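Local coordinates for protein involved in catabolism of external DNA (Legionella pneumophila subsp. pneumophila, PDB 2OO3), which probably methylates N6 of adenine 2030 in 23S rRNA, with S-adenosyl-L-methionine as the methyl donor, at residues 122-126 with 140-144; 169-175 with 205-209; 225-229 with 260-265. The contacts are given in a common frame with arbitrary orientation. Numbering follows the deposited sequence.

Contact 1: residues 122-126 with 140-144; sequences HPTEY and YVNHT
Within the beta-alpha-beta unit of a Rossmann-like methyltransferase, the first turn of helix 123-129 packs against strand 139-142, an outermost strand of the large sheet, and the residues that follow it. His122 is the N-cap (phi/psi -76/128); its O accepts Tyr126 N at 2.7 Å, and Pro123 opens the helix. Residues 140-142 are extended, and the closest CA pair is Tyr126 with His143, 6.2 Å. Both side chains take chi1 t (163° and -174°), with chi2 82° for Tyr126 and -161° for His143; the two angles together set an offset ring stack: centroids 4.8 Å apart, planes at 17°. His143 CB lies over the Tyr126 face, 3.5 Å from the centroid and 9° off the normal, a CH-pi contact. His143 NE2, hydrogen-bonded to Leu121 O, also approaches Pro123 N at 3.8 Å. Val141, chi1 t, brings CG1 to 3.7 Å from Tyr126 CE1. No direct hydrogen bond crosses between the segments; instead one water lies 2.9 Å from Tyr126 OH and donates to Val141 O at 2.9 Å.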
ATOM      1  N   HIS A 122     -15.140  -9.464  -2.248  1.00 17.47           N
ATOM      2  CA  HIS A 122     -16.359  -9.436  -1.428  1.00 18.18           C
ATOM      3  C   HIS A 122     -17.478  -8.581  -2.062  1.00 17.77           C
ATOM      4  O   HIS A 122     -17.251  -7.413  -2.417  1.00 16.64           O
ATOM      5  CB  HIS A 122     -16.051  -8.964   0.006  1.00 19.21           C
ATOM      6  CG  HIS A 122     -17.215  -9.098   0.942  1.00 23.08           C
ATOM      7  ND1 HIS A 122     -17.152  -9.829   2.112  1.00 27.93           N
ATOM      8  CD2 HIS A 122     -18.478  -8.613   0.871  1.00 24.44           C
ATOM      9  CE1 HIS A 122     -18.331  -9.791   2.714  1.00 28.91           C
ATOM     10  NE2 HIS A 122     -19.153  -9.063   1.978  1.00 28.27           N
ATOM     11  N   PRO A 123     -18.691  -9.156  -2.206  1.00 17.17           N
ATOM     12  CA  PRO A 123     -19.782  -8.453  -2.873  1.00 16.73           C
ATOM     13  C   PRO A 123     -20.237  -7.153  -2.222  1.00 16.51           C
ATOM     14  O   PRO A 123     -20.568  -6.213  -2.936  1.00 16.79           O
ATOM     15  CB  PRO A 123     -20.905  -9.494  -2.926  1.00 17.00           C
ATOM     16  CG  PRO A 123     -20.581 -10.467  -1.867  1.00 17.55           C
ATOM     17  CD  PRO A 123     -19.099 -10.520  -1.790  1.00 18.64           C
ATOM     18  N   THR A 124     -20.281  -7.093  -0.889  1.00 16.14           N
ATOM     19  CA  THR A 124     -20.637  -5.838  -0.216  1.00 16.08           C
ATOM     20  C   THR A 124     -19.568  -4.774  -0.443  1.00 14.77           C
ATOM     21  O   THR A 124     -19.896  -3.613  -0.752  1.00 14.77           O
ATOM     22  CB  THR A 124     -20.858  -6.028   1.305  1.00 16.39           C
ATOM     23  OG1 THR A 124     -21.896  -6.995   1.498  1.00 18.84           O
ATOM     24  CG2 THR A 124     -21.289  -4.707   1.953  1.00 17.12           C
ATOM     25  N   GLU A 125     -18.306  -5.169  -0.271  1.00 12.96           N
ATOM     26  CA  GLU A 125     -17.181  -4.265  -0.457  1.00 12.99           C
ATOM     27  C   GLU A 125     -17.132  -3.766  -1.911  1.00 12.70           C
ATOM     28  O   GLU A 125     -16.992  -2.565  -2.176  1.00 11.44           O
ATOM     29  CB  GLU A 125     -15.862  -4.954  -0.093  1.00 12.00           C
ATOM     30  CG  GLU A 125     -15.813  -5.431   1.369  1.00 16.94           C
ATOM     31  CD  GLU A 125     -16.331  -4.363   2.319  1.00 21.65           C
ATOM     32  OE1 GLU A 125     -15.610  -3.370   2.543  1.00 21.83           O
ATOM     33  OE2 GLU A 125     -17.486  -4.491   2.797  1.00 23.80           O
ATOM     34  N   TYR A 126     -17.261  -4.704  -2.840  1.00 11.93           N
ATOM     35  CA  TYR A 126     -17.304  -4.367  -4.257  1.00 12.80           C
ATOM     36  C   TYR A 126     -18.419  -3.365  -4.563  1.00 12.98           C
ATOM     37  O   TYR A 126     -18.206  -2.396  -5.306  1.00 11.62           O
ATOM     38  CB  TYR A 126     -17.441  -5.635  -5.101  1.00 13.54           C
ATOM     39  CG  TYR A 126     -17.890  -5.359  -6.518  1.00 14.50           C
ATOM     40  CD1 TYR A 126     -16.968  -4.951  -7.500  1.00 13.46           C
ATOM     41  CD2 TYR A 126     -19.228  -5.513  -6.882  1.00 13.32           C
ATOM     42  CE1 TYR A 126     -17.401  -4.694  -8.835  1.00 13.43           C
ATOM     43  CE2 TYR A 126     -19.655  -5.265  -8.169  1.00 14.55           C
ATOM     44  CZ  TYR A 126     -18.732  -4.857  -9.142  1.00 15.98           C
ATOM     45  OH  TYR A 126     -19.191  -4.603 -10.416  1.00 18.43           O
ATOM     46  N   TYR A 140     -11.611   1.155 -13.829  1.00  7.39           N
ATOM     47  CA  TYR A 140     -12.345  -0.103 -14.048  1.00  8.22           C
ATOM     48  C   TYR A 140     -12.437  -0.904 -12.775  1.00  9.12           C
ATOM     49  O   TYR A 140     -11.416  -1.374 -12.259  1.00 10.75           O
ATOM     50  CB  TYR A 140     -11.655  -0.932 -15.128  1.00  8.21           C
ATOM     51  CG  TYR A 140     -11.712  -0.224 -16.462  1.00  9.08           C
ATOM     52  CD1 TYR A 140     -12.785  -0.450 -17.350  1.00  6.93           C
ATOM     53  CD2 TYR A 140     -10.727   0.708 -16.828  1.00  7.26           C
ATOM     54  CE1 TYR A 140     -12.862   0.224 -18.570  1.00  6.38           C
ATOM     55  CE2 TYR A 140     -10.794   1.387 -18.070  1.00  7.82           C
ATOM     56  CZ  TYR A 140     -11.859   1.123 -18.929  1.00  8.43           C
ATOM     57  OH  TYR A 140     -11.917   1.792 -20.135  1.00 10.67           O
ATOM     58  N   VAL A 141     -13.649  -1.070 -12.265  1.00  9.94           N
ATOM     59  CA  VAL A 141     -13.864  -1.801 -11.009  1.00 10.98           C
ATOM     60  C   VAL A 141     -14.372  -3.195 -11.332  1.00 12.35           C
ATOM     61  O   VAL A 141     -15.374  -3.327 -12.047  1.00 12.21           O
ATOM     62  CB  VAL A 141     -14.897  -1.082 -10.142  1.00 11.50           C
ATOM     63  CG1 VAL A 141     -15.120  -1.821  -8.801  1.00 13.10           C
ATOM     64  CG2 VAL A 141     -14.477   0.362  -9.895  1.00 12.91           C
ATOM     65  N   ASN A 142     -13.695  -4.224 -10.805  1.00 12.17           N
ATOM     66  CA  ASN A 142     -13.987  -5.627 -11.110  1.00 14.24           C
ATOM     67  C   ASN A 142     -14.231  -6.526  -9.897  1.00 14.46           C
ATOM     68  O   ASN A 142     -13.448  -6.522  -8.944  1.00 15.11           O
ATOM     69  CB  ASN A 142     -12.870  -6.189 -11.956  1.00 14.71           C
ATOM     70  CG  ASN A 142     -12.733  -5.445 -13.264  1.00 19.12           C
ATOM     71  OD1 ASN A 142     -13.325  -5.830 -14.274  1.00 23.75           O
ATOM     72  ND2 ASN A 142     -11.962  -4.355 -13.250  1.00 24.83           N
ATOM     73  N   HIS A 143     -15.339  -7.255  -9.918  1.00 13.73           N
ATOM     74  CA  HIS A 143     -15.691  -8.182  -8.850  1.00 14.92           C
ATOM     75  C   HIS A 143     -15.051  -9.533  -9.184  1.00 15.24           C
ATOM     76  O   HIS A 143     -15.604 -10.344  -9.925  1.00 14.27           O
ATOM     77  CB  HIS A 143     -17.223  -8.281  -8.713  1.00 15.19           C
ATOM     78  CG  HIS A 143     -17.674  -9.111  -7.553  1.00 18.07           C
ATOM     79  ND1 HIS A 143     -18.947  -9.645  -7.470  1.00 19.10           N
ATOM     80  CD2 HIS A 143     -17.027  -9.501  -6.429  1.00 18.04           C
ATOM     81  CE1 HIS A 143     -19.061 -10.320  -6.344  1.00 20.09           C
ATOM     82  NE2 HIS A 143     -17.906 -10.268  -5.704  1.00 21.37           N
ATOM     83  N   THR A 144     -13.846  -9.741  -8.656  1.00 15.64           N
ATOM     84  CA  THR A 144     -13.013 -10.826  -9.096  1.00 15.90           C
ATOM     85  C   THR A 144     -11.898 -11.079  -8.099  1.00 16.77           C
ATOM     86  O   THR A 144     -11.544 -10.202  -7.296  1.00 16.10           O
ATOM     87  CB  THR A 144     -12.471 -10.577 -10.530  1.00 16.96           C
ATOM     88  OG1 THR A 144     -11.998 -11.812 -11.089  1.00 18.52           O
ATOM     89  CG2 THR A 144     -11.369  -9.475 -10.569  1.00 16.30           C
TER
HETATM   90  O   HOH W   1     -18.192  -2.792 -12.483  1.00 19.56           O

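Contact 2: residues 169-175 with 205-209; sequences YERKEEY and WTEQF
The loop after strand 161-165 and the start of helix 174-188 pack on helix 203-216, alongside strand 193-200 of the Rossmann-like methyltransferase sheet; the side chain of Tyr169 is about 6 Å from that of Asp166, the predicted proton acceptor. The closest CA pair is Tyr175 with Phe209, 5.3 Å. Tyr169 has positive phi (53/32), and a type I beta turn spans Arg171 to Glu174.

Hydrogen bonds shape the loop internally: Glu174 receives Tyr169 N on OE1 (3.1 Å) and Arg171 N on OE2 (3.0 Å). Between the segments, a water 2.8 Å from Tyr175 OH donates to Thr206 OG1 at 2.7 Å. Tyr169 OH bonds to Trp197 O and Thr206 OG1 to Pro199 O.

Among the rings, Tyr169 (chi1 m) turns its edge to the face of Phe209 (chi1 t) in an offset edge-to-face pair, centroids 5.9 Å apart and planes at 87°. Tyr175 (m) and Trp205 (m) meet obliquely at 59°, with Tyr175 CE2 3.6 Å from Trp205 CE3. Tyr175 O reaches the Phe209 ring edge at Phe209 CD1 (3.4 Å), and Tyr175 CD1 lies 3.9 Å from Phe209 CB.

Two CH-pi contacts put Trp205 CB 4.1 Å from the Tyr175 centroid and Lys172 CG 3.8 Å from that of the Trp205 six-membered ring. With no direct hydrogen bond across, aromatic and CH-pi packing gives the direct cohesion, and polar links pass through one water and strand 193-200.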
ATOM      1  N   TYR A 169      -4.308 -11.742   4.435  1.00  9.70           N
ATOM      2  CA  TYR A 169      -3.657 -12.883   5.096  1.00 10.83           C
ATOM      3  C   TYR A 169      -4.558 -13.525   6.190  1.00 12.70           C
ATOM      4  O   TYR A 169      -4.046 -13.993   7.208  1.00 11.69           O
ATOM      5  CB  TYR A 169      -2.290 -12.521   5.696  1.00  9.26           C
ATOM      6  CG  TYR A 169      -1.339 -11.934   4.690  1.00  7.90           C
ATOM      7  CD1 TYR A 169      -0.489 -12.746   3.938  1.00  6.73           C
ATOM      8  CD2 TYR A 169      -1.354 -10.571   4.441  1.00  7.06           C
ATOM      9  CE1 TYR A 169       0.365 -12.204   2.969  1.00  6.79           C
ATOM     10  CE2 TYR A 169      -0.508 -10.009   3.496  1.00  5.03           C
ATOM     11  CZ  TYR A 169       0.332 -10.824   2.758  1.00  4.25           C
ATOM     12  OH  TYR A 169       1.162 -10.231   1.868  1.00  5.81           O
ATOM     13  N   GLU A 170      -5.883 -13.489   5.996  1.00 14.06           N
ATOM     14  CA  GLU A 170      -6.789 -14.236   6.871  1.00 17.26           C
ATOM     15  C   GLU A 170      -6.588 -15.768   6.728  1.00 15.63           C
ATOM     16  O   GLU A 170      -6.876 -16.496   7.672  1.00 15.85           O
ATOM     17  CB  GLU A 170      -8.274 -13.821   6.708  1.00 17.12           C
ATOM     18  CG  GLU A 170      -8.869 -14.069   5.311  1.00 21.92           C
ATOM     19  CD  GLU A 170     -10.390 -13.802   5.229  1.00 24.32           C
ATOM     20  OE1 GLU A 170     -10.880 -12.784   5.799  1.00 32.10           O
ATOM     21  OE2 GLU A 170     -11.098 -14.619   4.585  1.00 33.29           O
ATOM     22  N   ARG A 171      -6.117 -16.243   5.567  1.00 14.30           N
ATOM     23  CA  ARG A 171      -5.679 -17.646   5.430  1.00 14.44           C
ATOM     24  C   ARG A 171      -4.150 -17.722   5.437  1.00 13.86           C
ATOM     25  O   ARG A 171      -3.466 -16.942   4.767  1.00 11.90           O
ATOM     26  CB  ARG A 171      -6.233 -18.323   4.171  1.00 14.25           C
ATOM     27  CG  ARG A 171      -7.797 -18.325   4.068  1.00 16.00           C
ATOM     28  CD  ARG A 171      -8.306 -18.884   2.734  1.00 17.20           C
ATOM     29  NE  ARG A 171      -7.975 -18.012   1.598  1.00 21.72           N
ATOM     30  CZ  ARG A 171      -6.994 -18.248   0.725  1.00 21.56           C
ATOM     31  NH1 ARG A 171      -6.245 -19.344   0.831  1.00 21.36           N
ATOM     32  NH2 ARG A 171      -6.765 -17.385  -0.254  1.00 20.34           N
ATOM     33  N   LYS A 172      -3.627 -18.680   6.192  1.00 12.73           N
ATOM     34  CA  LYS A 172      -2.202 -18.943   6.273  1.00 13.19           C
ATOM     35  C   LYS A 172      -1.660 -19.172   4.863  1.00 12.93           C
ATOM     36  O   LYS A 172      -0.543 -18.753   4.525  1.00 12.31           O
ATOM     37  CB  LYS A 172      -2.015 -20.210   7.118  1.00 14.00           C
ATOM     38  CG  LYS A 172      -0.629 -20.689   7.330  1.00 15.98           C
ATOM     39  CD  LYS A 172      -0.791 -22.017   8.043  1.00 19.58           C
ATOM     40  CE  LYS A 172       0.311 -22.967   7.803  1.00 19.85           C
ATOM     41  NZ  LYS A 172       0.248 -24.038   8.845  1.00 18.28           N
ATOM     42  N   GLU A 173      -2.463 -19.820   4.024  1.00 12.83           N
ATOM     43  CA  GLU A 173      -1.980 -20.170   2.683  1.00 13.72           C
ATOM     44  C   GLU A 173      -1.673 -18.937   1.820  1.00 12.43           C
ATOM     45  O   GLU A 173      -0.919 -19.036   0.863  1.00 12.78           O
ATOM     46  CB  GLU A 173      -2.963 -21.118   1.987  1.00 14.70           C
ATOM     47  CG  GLU A 173      -3.078 -22.533   2.662  1.00 20.01           C
ATOM     48  CD  GLU A 173      -3.834 -22.560   4.032  1.00 25.31           C
ATOM     49  OE1 GLU A 173      -4.699 -21.673   4.288  1.00 23.53           O
ATOM     50  OE2 GLU A 173      -3.556 -23.503   4.842  1.00 28.04           O
ATOM     51  N   GLU A 174      -2.245 -17.781   2.169  1.00 11.76           N
ATOM     52  CA  GLU A 174      -1.957 -16.521   1.449  1.00 11.76           C
ATOM     53  C   GLU A 174      -0.469 -16.168   1.447  1.00 11.13           C
ATOM     54  O   GLU A 174       0.032 -15.503   0.520  1.00 10.63           O
ATOM     55  CB  GLU A 174      -2.781 -15.379   2.028  1.00 11.02           C
ATOM     56  CG  GLU A 174      -4.290 -15.563   1.775  1.00 14.21           C
ATOM     57  CD  GLU A 174      -5.120 -14.376   2.262  1.00 14.02           C
ATOM     58  OE1 GLU A 174      -4.829 -13.235   1.824  1.00 15.27           O
ATOM     59  OE2 GLU A 174      -6.052 -14.591   3.089  1.00 15.58           O
ATOM     60  N   TYR A 175       0.249 -16.614   2.484  1.00 10.59           N
ATOM     61  CA  TYR A 175       1.675 -16.301   2.602  1.00 10.20           C
ATOM     62  C   TYR A 175       2.518 -17.053   1.568  1.00 10.11           C
ATOM     63  O   TYR A 175       3.668 -16.701   1.326  1.00  9.79           O
ATOM     64  CB  TYR A 175       2.182 -16.656   3.995  1.00  9.91           C
ATOM     65  CG  TYR A 175       1.762 -15.725   5.105  1.00  7.97           C
ATOM     66  CD1 TYR A 175       2.531 -14.598   5.426  1.00 10.23           C
ATOM     67  CD2 TYR A 175       0.645 -15.999   5.863  1.00  7.58           C
ATOM     68  CE1 TYR A 175       2.167 -13.755   6.498  1.00  9.19           C
ATOM     69  CE2 TYR A 175       0.249 -15.154   6.911  1.00 11.22           C
ATOM     70  CZ  TYR A 175       1.016 -14.053   7.235  1.00  9.83           C
ATOM     71  OH  TYR A 175       0.609 -13.258   8.287  1.00  8.37           O
ATOM     72  N   TRP A 205       5.933 -17.420   9.690  1.00  6.55           N
ATOM     73  CA  TRP A 205       5.158 -17.330   8.467  1.00  6.91           C
ATOM     74  C   TRP A 205       5.685 -16.181   7.619  1.00  6.46           C
ATOM     75  O   TRP A 205       5.861 -16.337   6.433  1.00  5.73           O
ATOM     76  CB  TRP A 205       3.689 -17.082   8.778  1.00  7.33           C
ATOM     77  CG  TRP A 205       2.964 -18.234   9.459  1.00  9.71           C
ATOM     78  CD1 TRP A 205       3.471 -19.486   9.766  1.00 10.40           C
ATOM     79  CD2 TRP A 205       1.601 -18.246   9.870  1.00  9.82           C
ATOM     80  NE1 TRP A 205       2.484 -20.265  10.344  1.00  8.99           N
ATOM     81  CE2 TRP A 205       1.337 -19.523  10.429  1.00 10.17           C
ATOM     82  CE3 TRP A 205       0.558 -17.303   9.804  1.00 12.59           C
ATOM     83  CZ2 TRP A 205       0.092 -19.870  10.926  1.00 10.11           C
ATOM     84  CZ3 TRP A 205      -0.686 -17.654  10.296  1.00 11.30           C
ATOM     85  CH2 TRP A 205      -0.907 -18.938  10.851  1.00 12.64           C
ATOM     86  N   THR A 206       5.890 -15.026   8.238  1.00  6.53           N
ATOM     87  CA  THR A 206       6.463 -13.874   7.532  1.00  7.64           C
ATOM     88  C   THR A 206       7.851 -14.172   6.914  1.00  7.31           C
ATOM     89  O   THR A 206       8.111 -13.817   5.762  1.00  6.55           O
ATOM     90  CB  THR A 206       6.476 -12.627   8.439  1.00  7.42           C
ATOM     91  OG1 THR A 206       5.116 -12.292   8.783  1.00  8.97           O
ATOM     92  CG2 THR A 206       7.112 -11.462   7.704  1.00  9.04           C
ATOM     93  N   GLU A 207       8.716 -14.881   7.648  1.00  7.80           N
ATOM     94  CA  GLU A 207      10.033 -15.221   7.126  1.00  7.91           C
ATOM     95  C   GLU A 207       9.948 -16.176   5.921  1.00  8.17           C
ATOM     96  O   GLU A 207      10.784 -16.104   5.005  1.00  8.01           O
ATOM     97  CB  GLU A 207      10.934 -15.820   8.219  1.00  9.16           C
ATOM     98  CG  GLU A 207      11.446 -14.807   9.282  1.00 12.33           C
ATOM     99  CD  GLU A 207      12.296 -13.674   8.665  1.00 17.93           C
ATOM    100  OE1 GLU A 207      12.963 -13.894   7.643  1.00 23.79           O
ATOM    101  OE2 GLU A 207      12.275 -12.544   9.170  1.00 23.36           O
ATOM    102  N   GLN A 208       8.957 -17.077   5.925  1.00  7.32           N
ATOM    103  CA  GLN A 208       8.765 -17.983   4.781  1.00  7.46           C
ATOM    104  C   GLN A 208       8.261 -17.235   3.545  1.00  6.86           C
ATOM    105  O   GLN A 208       8.673 -17.514   2.405  1.00  7.42           O
ATOM    106  CB  GLN A 208       7.830 -19.130   5.143  1.00  6.14           C
ATOM    107  CG  GLN A 208       8.501 -20.157   6.123  1.00  8.01           C
ATOM    108  CD  GLN A 208       7.474 -21.075   6.754  1.00  7.88           C
ATOM    109  OE1 GLN A 208       7.032 -22.028   6.119  1.00 10.54           O
ATOM    110  NE2 GLN A 208       7.073 -20.781   8.003  1.00  5.14           N
ATOM    111  N   PHE A 209       7.360 -16.297   3.787  1.00  7.30           N
ATOM    112  CA  PHE A 209       6.875 -15.363   2.754  1.00  7.35           C
ATOM    113  C   PHE A 209       8.065 -14.583   2.182  1.00  8.15           C
ATOM    114  O   PHE A 209       8.277 -14.545   0.959  1.00  8.33           O
ATOM    115  CB  PHE A 209       5.838 -14.422   3.404  1.00  6.15           C
ATOM    116  CG  PHE A 209       5.426 -13.232   2.545  1.00  8.47           C
ATOM    117  CD1 PHE A 209       4.384 -13.343   1.629  1.00  6.68           C
ATOM    118  CD2 PHE A 209       6.072 -11.995   2.685  1.00  7.77           C
ATOM    119  CE1 PHE A 209       3.985 -12.224   0.839  1.00 10.40           C
ATOM    120  CE2 PHE A 209       5.694 -10.884   1.887  1.00  8.95           C
ATOM    121  CZ  PHE A 209       4.654 -11.005   0.975  1.00  7.11           C
TER
HETATM  122  O   HOH W   2       2.835 -13.019   9.995  1.00  5.20           O

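Contact 3: residues 225-229 with 260-265; sequences LHLNP and LTTYFN
Where strand 220-226 runs out, it faces the C-terminal end of helix 249-263 and the residues after it. Leu225, still extended (phi/psi -133/126) with chi1 t and chi2 p, points its CA-to-CB bond toward the helix: CD2 lies 4.3 Å from Leu260 CD1 and 3.9 Å from Phe264 CD2, at the ring edge, while CD1 is 3.9 Å from Thr261 CG2. Leu225 CA is 7.9 Å from Thr261 CA. At Leu227 the backbone leaves the extended form (-75/-26); its m,t side chain brings CD2 to 3.6 Å from Phe264 CB, and Leu227 O accepts Asn265 ND2 at 2.8 Å (N-H...O 166°), the CA atoms being 6.1 Å apart. Asn228 and Asn265 are both left-handed (50/55 and 44/57) where the chain turns after strand and helix; a water donates to Asn228 O at 2.8 Å and accepts from Asn265 ND2 at 2.7 Å. Asn228 ND2 bonds to Ser268 O and Ser270 OG. Phe14 of helix 14-30 touches Leu225, Leu227 and Phe264. Helix 249-263, which connects strands 237-243 and 270-275, thus packs at the end of strand 220-226, in the antiparallel part of the Rossmann-like methyltransferase sheet.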
ATOM      1  N   LEU A 225       8.072  -1.690   9.772  1.00 10.17           N
ATOM      2  CA  LEU A 225       7.798  -0.790  10.879  1.00 10.87           C
ATOM      3  C   LEU A 225       7.317  -1.691  12.003  1.00 11.59           C
ATOM      4  O   LEU A 225       6.378  -2.458  11.826  1.00 11.42           O
ATOM      5  CB  LEU A 225       6.689   0.195  10.457  1.00 10.06           C
ATOM      6  CG  LEU A 225       6.161   1.227  11.452  1.00 12.77           C
ATOM      7  CD1 LEU A 225       7.242   2.200  11.879  1.00 10.99           C
ATOM      8  CD2 LEU A 225       4.984   2.005  10.853  1.00 12.59           C
ATOM      9  N   HIS A 226       7.953  -1.595  13.158  1.00 12.05           N
ATOM     10  CA  HIS A 226       7.670  -2.481  14.252  1.00 13.09           C
ATOM     11  C   HIS A 226       7.289  -1.653  15.475  1.00 13.79           C
ATOM     12  O   HIS A 226       8.029  -0.744  15.896  1.00 12.47           O
ATOM     13  CB  HIS A 226       8.878  -3.364  14.531  1.00 14.10           C
ATOM     14  CG  HIS A 226       9.197  -4.308  13.420  1.00 15.83           C
ATOM     15  ND1 HIS A 226       8.375  -5.363  13.080  1.00 20.11           N
ATOM     16  CD2 HIS A 226      10.250  -4.367  12.575  1.00 19.30           C
ATOM     17  CE1 HIS A 226       8.904  -6.022  12.064  1.00 19.18           C
ATOM     18  NE2 HIS A 226      10.040  -5.436  11.738  1.00 19.58           N
ATOM     19  N   LEU A 227       6.120  -1.964  16.034  1.00 13.26           N
ATOM     20  CA  LEU A 227       5.659  -1.247  17.201  1.00 13.63           C
ATOM     21  C   LEU A 227       6.396  -1.647  18.497  1.00 13.32           C
ATOM     22  O   LEU A 227       6.455  -0.858  19.433  1.00 14.03           O
ATOM     23  CB  LEU A 227       4.157  -1.454  17.382  1.00 13.89           C
ATOM     24  CG  LEU A 227       3.235  -0.926  16.302  1.00 15.11           C
ATOM     25  CD1 LEU A 227       1.794  -1.324  16.669  1.00 16.51           C
ATOM     26  CD2 LEU A 227       3.370   0.583  16.159  1.00 15.35           C
ATOM     27  N   ASN A 228       6.915  -2.866  18.532  1.00 11.78           N
ATOM     28  CA  ASN A 228       7.606  -3.443  19.693  1.00 12.02           C
ATOM     29  C   ASN A 228       6.854  -3.323  21.005  1.00 11.46           C
ATOM     30  O   ASN A 228       7.420  -2.823  21.993  1.00 11.00           O
ATOM     31  CB  ASN A 228       9.040  -2.924  19.806  1.00 11.92           C
ATOM     32  CG  ASN A 228       9.822  -3.132  18.517  1.00 13.02           C
ATOM     33  OD1 ASN A 228       9.826  -4.221  17.964  1.00 16.31           O
ATOM     34  ND2 ASN A 228      10.471  -2.094  18.041  1.00 11.62           N
ATOM     35  N   PRO A 229       5.595  -3.822  21.032  1.00 11.65           N
ATOM     36  CA  PRO A 229       4.814  -3.780  22.263  1.00 11.58           C
ATOM     37  C   PRO A 229       5.444  -4.850  23.165  1.00 12.25           C
ATOM     38  O   PRO A 229       6.279  -5.625  22.688  1.00 11.54           O
ATOM     39  CB  PRO A 229       3.418  -4.193  21.809  1.00 11.52           C
ATOM     40  CG  PRO A 229       3.628  -5.062  20.614  1.00  9.71           C
ATOM     41  CD  PRO A 229       4.897  -4.585  19.966  1.00 12.07           C
ATOM     42  N   LEU A 260       7.506   8.327  11.458  1.00  8.41           N
ATOM     43  CA  LEU A 260       6.433   7.496  12.038  1.00  8.37           C
ATOM     44  C   LEU A 260       6.776   6.883  13.425  1.00  8.55           C
ATOM     45  O   LEU A 260       5.906   6.751  14.308  1.00  7.89           O
ATOM     46  CB  LEU A 260       6.007   6.410  11.034  1.00  7.78           C
ATOM     47  CG  LEU A 260       5.349   6.977   9.761  1.00  6.86           C
ATOM     48  CD1 LEU A 260       4.953   5.816   8.875  1.00  6.39           C
ATOM     49  CD2 LEU A 260       4.095   7.836  10.142  1.00  5.64           C
ATOM     50  N   THR A 261       8.033   6.498  13.618  1.00  9.69           N
ATOM     51  CA  THR A 261       8.436   5.929  14.902  1.00 10.24           C
ATOM     52  C   THR A 261       8.378   6.997  15.997  1.00 11.67           C
ATOM     53  O   THR A 261       8.379   6.641  17.170  1.00 13.05           O
ATOM     54  CB  THR A 261       9.837   5.309  14.896  1.00 10.59           C
ATOM     55  OG1 THR A 261      10.816   6.316  14.622  1.00 11.06           O
ATOM     56  CG2 THR A 261       9.959   4.202  13.848  1.00  9.20           C
ATOM     57  N   THR A 262       8.324   8.283  15.638  1.00 11.44           N
ATOM     58  CA  THR A 262       8.114   9.317  16.662  1.00 12.98           C
ATOM     59  C   THR A 262       6.631   9.424  17.081  1.00 13.63           C
ATOM     60  O   THR A 262       6.335   9.983  18.123  1.00 14.18           O
ATOM     61  CB  THR A 262       8.640  10.720  16.252  1.00 13.34           C
ATOM     62  OG1 THR A 262       7.798  11.308  15.249  1.00 14.26           O
ATOM     63  CG2 THR A 262      10.087  10.649  15.737  1.00 13.60           C
ATOM     64  N   TYR A 263       5.715   8.896  16.264  1.00 13.71           N
ATOM     65  CA  TYR A 263       4.280   8.890  16.587  1.00 14.20           C
ATOM     66  C   TYR A 263       3.800   7.550  17.143  1.00 13.84           C
ATOM     67  O   TYR A 263       2.935   7.511  17.999  1.00 15.59           O
ATOM     68  CB  TYR A 263       3.432   9.291  15.357  1.00 14.44           C
ATOM     69  CG  TYR A 263       3.667  10.721  14.910  1.00 13.75           C
ATOM     70  CD1 TYR A 263       3.019  11.783  15.544  1.00 13.50           C
ATOM     71  CD2 TYR A 263       4.546  11.012  13.868  1.00 13.75           C
ATOM     72  CE1 TYR A 263       3.245  13.095  15.157  1.00 14.33           C
ATOM     73  CE2 TYR A 263       4.792  12.335  13.472  1.00 12.82           C
ATOM     74  CZ  TYR A 263       4.135  13.363  14.107  1.00 15.66           C
ATOM     75  OH  TYR A 263       4.351  14.675  13.703  1.00 17.32           O
ATOM     76  N   PHE A 264       4.356   6.450  16.671  1.00 13.48           N
ATOM     77  CA  PHE A 264       3.862   5.135  17.082  1.00 13.83           C
ATOM     78  C   PHE A 264       4.782   4.540  18.159  1.00 14.51           C
ATOM     79  O   PHE A 264       5.943   4.236  17.871  1.00 13.70           O
ATOM     80  CB  PHE A 264       3.785   4.196  15.882  1.00 12.52           C
ATOM     81  CG  PHE A 264       2.975   4.746  14.694  1.00 13.26           C
ATOM     82  CD1 PHE A 264       1.836   5.517  14.890  1.00 13.50           C
ATOM     83  CD2 PHE A 264       3.336   4.421  13.387  1.00 10.56           C
ATOM     84  CE1 PHE A 264       1.095   5.996  13.796  1.00 11.77           C
ATOM     85  CE2 PHE A 264       2.617   4.907  12.293  1.00 10.93           C
ATOM     86  CZ  PHE A 264       1.481   5.706  12.515  1.00  9.52           C
ATOM     87  N   ASN A 265       4.262   4.359  19.378  1.00 15.21           N
ATOM     88  CA  ASN A 265       5.070   3.851  20.526  1.00 15.62           C
ATOM     89  C   ASN A 265       6.452   4.526  20.614  1.00 16.07           C
ATOM     90  O   ASN A 265       7.474   3.854  20.574  1.00 15.88           O
ATOM     91  CB  ASN A 265       5.239   2.320  20.450  1.00 15.62           C
ATOM     92  CG  ASN A 265       5.542   1.681  21.827  1.00 16.97           C
ATOM     93  OD1 ASN A 265       5.457   2.345  22.866  1.00 17.83           O
ATOM     94  ND2 ASN A 265       5.893   0.396  21.824  1.00 14.14           N
TER
HETATM   95  O   HOH W   3       6.443  -1.100  24.039  1.00 23.74           O

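Contact 2 is the buried one, with four of its six touching residues buried; contact 3 is partly buried, and contact 1 lies at the surface with none. Contacts 1 and 3 reach the same large sheet on opposite sides of the chain's centre, centres about 33 Å apart: one at edge strand 139-142, the other at strand 220-226, next to the opposite edge strand. Contact 2 instead joins a loop and the start of helix 174-188 to helix 203-216, which leads directly into the strand of contact 3. Ring packing dominates contacts 1 and 2, whereas contact 3 relies on leucines around one phenylalanine and alone has a direct hydrogen bond between segments. In all three, a water bridges the segments.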